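Local coordinates for uncharacterized rhodanese-related protein TVG0868615 (PDB 3GK5) that is of unknown function but carries a rhodanese-like domain, a fold that in related proteins often transfers sulfur through an active-site cysteine, at residues N39-I42 against S43-R46; V72-L75 against S76-L80; G88-S91 against W92-G96. All coordinates share one frame; numbering follows the deposited sequence.

Interaction 1: N39-I42 against S43-R46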
loop_
_atom_site.group_PDB
_atom_site.type_symbol
_atom_site.label_atom_id
_atom_site.label_comp_id
_atom_site.label_asym_id
_atom_site.label_seq_id
_atom_site.Cartn_x
_atom_site.Cartn_y
_atom_site.Cartn_z
ATOM N N ASN A 39 6.349 -4.367 3.515
ATOM C CA ASN A 39 6.826 -4.369 2.141
ATOM C C ASN A 39 6.753 -5.727 1.447
ATOM O O ASN A 39 7.409 -6.687 1.851
ATOM C CB ASN A 39 8.270 -3.862 2.095
ATOM C CG ASN A 39 8.826 -3.770 0.680
ATOM O OD1 ASN A 39 10.037 -3.911 0.479
ATOM N ND2 ASN A 39 7.955 -3.515 -0.303
ATOM N N ILE A 40 5.929 -5.793 0.410
ATOM C CA ILE A 40 5.804 -6.989 -0.393
ATOM C C ILE A 40 5.829 -6.576 -1.861
ATOM O O ILE A 40 4.841 -6.061 -2.394
ATOM C CB ILE A 40 4.501 -7.757 -0.125
ATOM C CG1 ILE A 40 4.478 -8.261 1.324
ATOM C CG2 ILE A 40 4.417 -8.966 -1.076
ATOM C CD1 ILE A 40 3.177 -8.949 1.734
ATOM N N PRO A 41 6.973 -6.776 -2.531
ATOM C CA PRO A 41 7.086 -6.412 -3.950
ATOM C C PRO A 41 6.112 -7.251 -4.765
ATOM O O PRO A 41 5.880 -8.401 -4.427
ATOM C CB PRO A 41 8.541 -6.741 -4.272
ATOM C CG PRO A 41 9.234 -6.497 -2.960
ATOM C CD PRO A 41 8.288 -7.141 -1.971
ATOM N N ILE A 42 5.533 -6.676 -5.818
ATOM C CA ILE A 42 4.581 -7.394 -6.670
ATOM C C ILE A 42 5.167 -8.673 -7.264
ATOM O O ILE A 42 4.432 -9.541 -7.737
ATOM C CB ILE A 42 4.098 -6.526 -7.857
ATOM C CG1 ILE A 42 5.296 -5.841 -8.499
ATOM C CG2 ILE A 42 3.054 -5.529 -7.404
ATOM C CD1 ILE A 42 4.935 -4.927 -9.644
ATOM N N SER A 43 6.491 -8.785 -7.255
ATOM C CA SER A 43 7.155 -9.962 -7.809
ATOM C C SER A 43 7.189 -11.086 -6.793
ATOM O O SER A 43 7.677 -12.188 -7.069
ATOM C CB SER A 43 8.576 -9.613 -8.234
ATOM O OG SER A 43 8.552 -8.621 -9.250
ATOM N N GLU A 44 6.655 -10.803 -5.613
ATOM C CA GLU A 44 6.620 -11.787 -4.552
ATOM C C GLU A 44 5.216 -11.915 -4.009
ATOM O O GLU A 44 4.889 -12.908 -3.370
ATOM C CB GLU A 44 7.565 -11.383 -3.422
ATOM C CG GLU A 44 8.977 -11.101 -3.868
ATOM C CD GLU A 44 9.882 -10.736 -2.714
ATOM O OE1 GLU A 44 10.983 -10.201 -2.968
ATOM O OE2 GLU A 44 9.502 -10.986 -1.549
ATOM N N LEU A 45 4.385 -10.916 -4.287
ATOM C CA LEU A 45 3.015 -10.897 -3.785
ATOM C C LEU A 45 2.275 -12.198 -4.045
ATOM O O LEU A 45 1.567 -12.705 -3.179
ATOM C CB LEU A 45 2.241 -9.727 -4.393
ATOM C CG LEU A 45 0.889 -9.400 -3.756
ATOM C CD1 LEU A 45 1.099 -9.011 -2.290
ATOM C CD2 LEU A 45 0.218 -8.252 -4.522
ATOM N N ARG A 46 2.442 -12.738 -5.241
ATOM C CA ARG A 46 1.787 -13.981 -5.604
ATOM C C ARG A 46 2.163 -15.124 -4.660
ATOM O O ARG A 46 1.300 -15.871 -4.223
ATOM C CB ARG A 46 2.135 -14.332 -7.053
ATOM C CG ARG A 46 2.215 -15.815 -7.340
ATOM C CD ARG A 46 1.528 -16.149 -8.646
ATOM N NE ARG A 46 0.080 -16.085 -8.502
ATOM C CZ ARG A 46 -0.617 -16.875 -7.693
ATOM N NH1 ARG A 46 0.007 -17.789 -6.960
ATOM N NH2 ARG A 46 -1.935 -16.751 -7.614
#
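L45 and I42 are the residues most buried by the contacts of this turn, and P41, just before I42, supplies its polar centre. The carbonyl oxygen of P41 accepts two backbone bonds. L45 N reaches P41 O at 2.9 Å in the carbonyl plane, although its N-H points off line at 133°. E44 N meets P41 O at 2.8 Å with a straighter N-H (154°), but from above that plane. The proline is thereby tied to the first turn of helix 42-48, one donor three residues on and the other four.

On the apolar side, the CG2 methyl of I40 presses on L45, 3.5 Å from its CD1 and 3.6 Å from its CA, and the two side chains meet at about a right angle. With L45 CG anti to its backbone N (chi1 -168°), the leucine carries CD1 back to that methyl. L45 also touches A71 of helix 66-76, and I40 rests on L52, so the pair belongs to the buried flank of the turn. I42 turns its side chain to V23 and R67.

E44 stretches beside the proline ring, pointing the same way, and brings its CD to 4.0 Å from P41 CD. Its carboxylate oxygen OE2 has a long, weak ion pair with K48. The arrangement is a helix start in an alpha/beta fold: the chain leaves strand 38-39 of the parallel rhodanese sheet and P41 O receives the first backbone bonds of helix 42-48.

Interaction 2: V72-L75 against S76-L80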
loop_
_atom_site.group_PDB
_atom_site.type_symbol
_atom_site.label_atom_id
_atom_site.label_comp_id
_atom_site.label_asym_id
_atom_site.label_seq_id
_atom_site.Cartn_x
_atom_site.Cartn_y
_atom_site.Cartn_z
ATOM N N VAL A 72 -4.477 -4.957 -6.021
ATOM C CA VAL A 72 -5.788 -4.926 -5.415
ATOM C C VAL A 72 -6.762 -5.894 -6.069
ATOM O O VAL A 72 -7.473 -6.614 -5.382
ATOM C CB VAL A 72 -6.378 -3.522 -5.460
ATOM C CG1 VAL A 72 -7.795 -3.549 -4.909
ATOM C CG2 VAL A 72 -5.509 -2.578 -4.642
ATOM N N GLU A 73 -6.789 -5.911 -7.398
ATOM C CA GLU A 73 -7.687 -6.795 -8.138
ATOM C C GLU A 73 -7.391 -8.254 -7.806
ATOM O O GLU A 73 -8.275 -9.102 -7.844
ATOM C CB GLU A 73 -7.522 -6.565 -9.645
ATOM C CG GLU A 73 -8.704 -5.882 -10.329
ATOM C CD GLU A 73 -9.910 -6.799 -10.456
ATOM O OE1 GLU A 73 -10.555 -7.096 -9.430
ATOM O OE2 GLU A 73 -10.212 -7.238 -11.584
ATOM N N PHE A 74 -6.136 -8.530 -7.478
ATOM C CA PHE A 74 -5.704 -9.875 -7.143
ATOM C C PHE A 74 -6.130 -10.270 -5.730
ATOM O O PHE A 74 -6.759 -11.305 -5.530
ATOM C CB PHE A 74 -4.182 -9.958 -7.278
ATOM C CG PHE A 74 -3.606 -11.301 -6.923
ATOM C CD1 PHE A 74 -3.917 -12.432 -7.671
ATOM C CD2 PHE A 74 -2.743 -11.433 -5.834
ATOM C CE1 PHE A 74 -3.378 -13.678 -7.340
ATOM C CE2 PHE A 74 -2.201 -12.666 -5.495
ATOM C CZ PHE A 74 -2.518 -13.796 -6.249
ATOM N N LEU A 75 -5.801 -9.440 -4.750
ATOM C CA LEU A 75 -6.134 -9.751 -3.365
ATOM C C LEU A 75 -7.613 -9.558 -3.037
ATOM O O LEU A 75 -8.100 -10.080 -2.035
ATOM C CB LEU A 75 -5.291 -8.891 -2.422
ATOM C CG LEU A 75 -3.781 -8.896 -2.658
ATOM C CD1 LEU A 75 -3.147 -7.834 -1.780
ATOM C CD2 LEU A 75 -3.197 -10.270 -2.361
ATOM N N SER A 76 -8.324 -8.805 -3.872
ATOM C CA SER A 76 -9.739 -8.553 -3.637
ATOM C C SER A 76 -10.562 -9.805 -3.897
ATOM O O SER A 76 -11.557 -10.058 -3.221
ATOM C CB SER A 76 -10.246 -7.423 -4.539
ATOM O OG SER A 76 -10.386 -7.872 -5.874
ATOM N N GLN A 77 -10.147 -10.592 -4.881
ATOM C CA GLN A 77 -10.875 -11.806 -5.213
ATOM C C GLN A 77 -10.521 -12.927 -4.247
ATOM O O GLN A 77 -11.155 -13.975 -4.251
ATOM C CB GLN A 77 -10.562 -12.242 -6.646
ATOM C CG GLN A 77 -10.710 -11.140 -7.686
ATOM C CD GLN A 77 -10.327 -11.608 -9.081
ATOM O OE1 GLN A 77 -10.950 -12.518 -9.631
ATOM N NE2 GLN A 77 -9.295 -10.991 -9.657
ATOM N N LEU A 78 -9.503 -12.709 -3.421
ATOM C CA LEU A 78 -9.094 -13.722 -2.456
ATOM C C LEU A 78 -9.735 -13.451 -1.100
ATOM O O LEU A 78 -9.326 -14.014 -0.081
ATOM C CB LEU A 78 -7.571 -13.750 -2.315
ATOM C CG LEU A 78 -6.780 -14.085 -3.583
ATOM C CD1 LEU A 78 -5.316 -13.793 -3.358
ATOM C CD2 LEU A 78 -6.999 -15.545 -3.963
ATOM N N GLY A 79 -10.730 -12.568 -1.094
ATOM C CA GLY A 79 -11.437 -12.249 0.135
ATOM C C GLY A 79 -10.707 -11.381 1.141
ATOM O O GLY A 79 -10.974 -11.455 2.342
ATOM N N LEU A 80 -9.784 -10.554 0.663
ATOM C CA LEU A 80 -9.044 -9.677 1.554
ATOM C C LEU A 80 -9.609 -8.274 1.533
ATOM O O LEU A 80 -10.020 -7.756 0.493
ATOM C CB LEU A 80 -7.560 -9.633 1.186
ATOM C CG LEU A 80 -6.689 -10.787 1.679
ATOM C CD1 LEU A 80 -5.312 -10.665 1.060
ATOM C CD2 LEU A 80 -6.592 -10.764 3.202
#
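The carbonyl oxygen of E73 is held by the side chain of Q77, whose NE2 donates to E73 O at 2.8 Å with an N-H angle of 162°. The acceptor lies in the plane of the glutamine amide, whereas the amide nitrogen stands above the carbonyl plane of E73. Q77 CG sits anti to its own carbonyl carbon (chi1 -50°) and the chain runs extended beyond it, bringing the amide back along the helix. S76 OG lies 3.1 Å from E73 O, a second possible bond whose proton is not settled because V72 O is also near. The E73 side chain bends round on the same side, its carboxylate nearly parallel to the Q77 amide.

In the last turn of the helix S76 N donates to V72 O at 2.8 Å. L80 N bonds to L75 O at 3.2 Å, and L78 N makes a weak bond to the same oxygen. G79 takes the positive phi that turns the chain away.

The apolar contacts are made by leucines. L78 CD1 lies over one face of the F74 phenyl ring, displaced toward its rim and 4.1 Å from the centroid, as a CH-pi contact. With F74 CG anti to its backbone N (chi1 179°), the ring lies where L78 CD1 can cover that face. L80 CD1 approaches L75 CB at 3.9 Å, and L75, L78 and L80 all touch W49, which lies in the loop following helix 42-48.

With L80 N bonded to L75 O, G79 N weakly bonded to S76 O, and glycine at the C-prime position, the ending is a Schellman motif, terminating helix 66-76 before strand 82-85 of the rhodanese fold.

Interaction 3: G88-S91 against W92-G96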
loop_
_atom_site.group_PDB
_atom_site.type_symbol
_atom_site.label_atom_id
_atom_site.label_comp_id
_atom_site.label_asym_id
_atom_site.label_seq_id
_atom_site.Cartn_x
_atom_site.Cartn_y
_atom_site.Cartn_z
ATOM N N GLY A 88 -0.328 6.862 -5.603
ATOM C CA GLY A 88 0.855 6.200 -5.088
ATOM C C GLY A 88 1.440 6.980 -3.927
ATOM O O GLY A 88 0.770 7.832 -3.333
ATOM N N ILE A 89 2.689 6.684 -3.589
ATOM C CA ILE A 89 3.362 7.383 -2.502
ATOM C C ILE A 89 3.870 8.716 -3.057
ATOM O O ILE A 89 4.242 9.616 -2.308
ATOM C CB ILE A 89 4.533 6.536 -1.949
ATOM C CG1 ILE A 89 4.984 7.075 -0.596
ATOM C CG2 ILE A 89 5.693 6.547 -2.928
ATOM C CD1 ILE A 89 5.864 6.098 0.181
ATOM N N GLN A 90 3.880 8.834 -4.383
ATOM C CA GLN A 90 4.302 10.067 -5.025
ATOM C C GLN A 90 3.310 11.140 -4.587
ATOM O O GLN A 90 3.700 12.183 -4.076
ATOM C CB GLN A 90 4.268 9.919 -6.549
ATOM C CG GLN A 90 4.424 11.234 -7.306
ATOM C CD GLN A 90 4.213 11.090 -8.808
ATOM O OE1 GLN A 90 3.180 10.589 -9.258
ATOM N NE2 GLN A 90 5.188 11.542 -9.590
ATOM N N SER A 91 2.026 10.859 -4.779
ATOM C CA SER A 91 0.964 11.782 -4.409
ATOM C C SER A 91 1.023 12.064 -2.917
ATOM O O SER A 91 0.897 13.206 -2.478
ATOM C CB SER A 91 -0.392 11.178 -4.771
ATOM O OG SER A 91 -1.459 11.940 -4.232
ATOM N N TRP A 92 1.219 11.010 -2.139
ATOM C CA TRP A 92 1.308 11.125 -0.690
ATOM C C TRP A 92 2.347 12.169 -0.274
ATOM O O TRP A 92 2.104 12.978 0.623
ATOM C CB TRP A 92 1.642 9.747 -0.108
ATOM C CG TRP A 92 2.065 9.742 1.314
ATOM C CD1 TRP A 92 3.307 10.034 1.803
ATOM C CD2 TRP A 92 1.258 9.404 2.444
ATOM N NE1 TRP A 92 3.325 9.895 3.169
ATOM C CE2 TRP A 92 2.078 9.510 3.589
ATOM C CE3 TRP A 92 -0.083 9.024 2.601
ATOM C CZ2 TRP A 92 1.606 9.247 4.876
ATOM C CZ3 TRP A 92 -0.555 8.763 3.879
ATOM C CH2 TRP A 92 0.292 8.878 5.005
ATOM N N ILE A 93 3.500 12.145 -0.939
ATOM C CA ILE A 93 4.588 13.078 -0.661
ATOM C C ILE A 93 4.293 14.472 -1.213
ATOM O O ILE A 93 4.552 15.481 -0.549
ATOM C CB ILE A 93 5.919 12.556 -1.256
ATOM C CG1 ILE A 93 6.348 11.298 -0.491
ATOM C CG2 ILE A 93 6.998 13.646 -1.212
ATOM C CD1 ILE A 93 7.645 10.696 -0.966
ATOM N N GLU A 94 3.744 14.526 -2.422
ATOM C CA GLU A 94 3.411 15.804 -3.047
ATOM C C GLU A 94 2.462 16.588 -2.150
ATOM O O GLU A 94 2.536 17.813 -2.087
ATOM C CB GLU A 94 2.741 15.588 -4.409
ATOM C CG GLU A 94 3.613 14.923 -5.463
ATOM C CD GLU A 94 4.771 15.796 -5.911
ATOM O OE1 GLU A 94 5.672 16.069 -5.085
ATOM O OE2 GLU A 94 4.777 16.213 -7.091
ATOM N N GLU A 95 1.571 15.877 -1.464
ATOM C CA GLU A 95 0.607 16.519 -0.584
ATOM C C GLU A 95 1.200 16.855 0.775
ATOM O O GLU A 95 0.502 17.346 1.661
ATOM C CB GLU A 95 -0.624 15.636 -0.398
ATOM C CG GLU A 95 -1.859 16.154 -1.105
ATOM C CD GLU A 95 -1.966 15.679 -2.533
ATOM O OE1 GLU A 95 -2.764 16.265 -3.294
ATOM O OE2 GLU A 95 -1.270 14.713 -2.902
ATOM N N GLY A 96 2.490 16.586 0.939
ATOM C CA GLY A 96 3.149 16.891 2.196
ATOM C C GLY A 96 2.776 15.973 3.343
ATOM O O GLY A 96 2.326 16.422 4.391
#
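I93 N donates to I89 O at 3.0 Å, tilted from the carbonyl plane, and E94 N reaches Q90 O at 2.9 Å with an N-H angle of 163°. E95 N follows with a bond of 2.9 Å to S91 O. Preceding these is a weak bond from W92 N to G88 O at 3.4 Å. The carbonyls of four successive residues, G88 to S91, thus each receive a backbone N-H from four residues on. G96, with positive phi, ends the helix in a Schellman motif with two bonds back into the last turn, one of them G96 N to I93 O at 2.8 Å.

The side chains add to this ladder. S91 OG stands 3.1 Å from E95 OE2, a probable hydrogen bond whose proton is not settled because another acceptor lies within reach. S91 holds OG anti to its backbone N (chi1 170°), and E95, bent at its second torsion, brings the carboxylate back over the preceding turn. E94 CG, anti to its own carbonyl carbon, lies against Q90 O, and I93 lays CG1 against I89 O, so these carbonyls meet aliphatic carbon as well as their N-H partners.

The indole nitrogen of W92 is satisfied beyond the helix, NE1 being hydrogen-bonded to P98 O. Its CD1 comes to 4.2 Å from I89 CG1, the two side chains meeting obliquely.

W92 also packs on L11 and Y12 of helix 8-13, on I34 in a loop and on the ring of Y97. Backbone bonds of I89 with C62 and of Q90 with A63 join the start of the helix to the loop after strand 58-61, so helix 88-94 touches both that loop and helix 8-13.

In the fold
Along the chain the three contacts come in series, and none crosses or encloses another. Interaction 1 closes the turn from edge strand 38-39 into helix 42-48; interaction 2 closes the exit of helix 66-76 toward strand 82-85; interaction 3 spans helix 88-94, which follows that strand. Interactions 1 and 2, with centres 14 Å apart, touch where R46 packs against F74, joining helices 42-48 and 66-76. Interaction 3 lies across the chain's centre from both, its nearest atoms about 10 Å from interaction 1 and about 11 Å from interaction 2. Together they take in one helix start, one helix end and one short helix around the five-stranded parallel sheet.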